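Long-range contact in porin (Pseudomonas aeruginosa, PDB 3T24), which forms a beta-barrel channel of the OprD family in the bacterial outer membrane and probably passes small carboxylate-bearing solutes: residues Q180-R184 / S251-D255. Numbering follows the deposited sequence.
Sequences QIVVR and SSNVD
Ser251 meets Arg184 beside a single antiparallel beta bridge, by which the loop between strands 235-248 and 255-267 of this OprD-family barrel is tied to the long loop between strands 150-161 and 192-200. Ser251 O receives the backbone N of Arg184 at 3.0 Å in a nearly straight bond. The arginine chain, its CG anti to the backbone N (chi1 -169°), runs past the serine; its NE comes within 3.7 Å of Ser251 OG without bonding it, and this poorly ordered side chain lies close to a bound sulfate, probably from the crystallisation liquor. Ser252 faces Val183 as the non-hydrogen-bonded pair of the bridge, and its CB packs on Val183 CG2 at 3.6 Å. Ser252 OG accepts from Val254 N, two residues on, an ST turn, and also bonds the backbone of Phe217, in another loop. Asn253 carries most of the polar grip. Its backbone N makes a weak bond to Val182 O, which also takes a CA-H...O contact from Ser252. With CG set between the backbone N and carbonyl carbon (chi1 68°), the side-chain amide reaches across to the facing backbone and bridges two backbone groups that flank Ile181: OD1 accepts from Val182 N at 2.7 Å, the donor standing above the carbonyl plane, while ND2 donates to Gln180 O at 3.1 Å, an acceptor lying almost in the plane of the Asn253 amide. These two bonds fix the rotation of the amide. The Gln180 amide is turned 71° against it, and its NE2 bonds Asp282 O instead. Beyond, Val254 adds an apolar touch, its CG2 resting 4.2 Å from Ile181 CG2.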
# COMPACT_ATOMS: atom_id res chain seq x y z
N GLN A 180 13.85 -14.96 -4.09
CA GLN A 180 14.61 -16.06 -3.59
C GLN A 180 14.12 -16.47 -2.17
O GLN A 180 14.83 -17.06 -1.34
CB GLN A 180 16.04 -15.60 -3.67
CG GLN A 180 16.84 -15.82 -2.51
CD GLN A 180 17.40 -17.18 -2.54
OE1 GLN A 180 16.96 -18.02 -3.32
NE2 GLN A 180 18.35 -17.41 -1.68
N ILE A 181 12.85 -16.15 -1.91
CA ILE A 181 12.18 -16.59 -0.70
C ILE A 181 11.67 -18.02 -0.85
O ILE A 181 10.94 -18.35 -1.77
CB ILE A 181 11.04 -15.67 -0.33
CG1 ILE A 181 11.60 -14.32 0.14
CG2 ILE A 181 10.17 -16.32 0.72
CD1 ILE A 181 10.61 -13.23 0.15
N VAL A 182 12.08 -18.86 0.07
CA VAL A 182 11.77 -20.27 -0.04
C VAL A 182 11.10 -20.72 1.24
O VAL A 182 11.56 -20.46 2.35
CB VAL A 182 13.06 -21.14 -0.32
CG1 VAL A 182 12.75 -22.60 -0.18
CG2 VAL A 182 13.60 -20.85 -1.72
N VAL A 183 10.02 -21.46 1.07
CA VAL A 183 9.13 -21.76 2.17
C VAL A 183 8.80 -23.24 2.13
O VAL A 183 8.72 -23.84 1.05
CB VAL A 183 7.87 -20.84 2.00
CG1 VAL A 183 6.58 -21.61 2.05
CG2 VAL A 183 7.91 -19.68 2.98
N ARG A 184 8.63 -23.84 3.31
CA ARG A 184 8.14 -25.21 3.41
C ARG A 184 6.91 -25.42 2.52
O ARG A 184 6.03 -24.57 2.45
CB ARG A 184 7.82 -25.54 4.87
CG ARG A 184 7.55 -27.02 5.13
CD ARG A 184 7.89 -27.41 6.57
NE ARG A 184 6.89 -26.93 7.52
CZ ARG A 184 5.96 -27.69 8.08
NH1 ARG A 184 5.90 -28.99 7.79
NH2 ARG A 184 5.09 -27.17 8.94
N SER A 251 10.20 -21.87 9.23
CA SER A 251 9.77 -22.67 8.08
C SER A 251 9.98 -21.96 6.76
O SER A 251 9.44 -22.39 5.76
CB SER A 251 8.31 -23.11 8.23
OG SER A 251 8.15 -23.97 9.36
N SER A 252 10.79 -20.89 6.77
CA SER A 252 11.24 -20.24 5.54
C SER A 252 12.75 -20.01 5.58
O SER A 252 13.40 -20.42 6.51
CB SER A 252 10.56 -18.89 5.34
OG SER A 252 11.05 -17.95 6.27
N ASN A 253 13.28 -19.31 4.58
CA ASN A 253 14.71 -18.96 4.56
C ASN A 253 14.86 -17.45 4.58
O ASN A 253 15.94 -16.92 4.29
CB ASN A 253 15.40 -19.51 3.31
CG ASN A 253 14.93 -18.82 2.03
OD1 ASN A 253 13.82 -18.24 1.98
ND2 ASN A 253 15.76 -18.87 0.98
N VAL A 254 13.78 -16.76 4.91
CA VAL A 254 13.79 -15.30 4.92
C VAL A 254 15.00 -14.75 5.68
O VAL A 254 15.28 -15.14 6.81
CB VAL A 254 12.48 -14.71 5.51
CG1 VAL A 254 12.67 -13.24 5.89
CG2 VAL A 254 11.32 -14.89 4.51
N ASP A 255 15.71 -13.83 5.05
CA ASP A 255 16.89 -13.22 5.65
C ASP A 255 17.22 -11.95 4.87
O ASP A 255 17.85 -12.00 3.80
CB ASP A 255 18.07 -14.19 5.62
CG ASP A 255 19.39 -13.49 5.87
OD1 ASP A 255 19.45 -12.69 6.83
OD2 ASP A 255 20.35 -13.73 5.09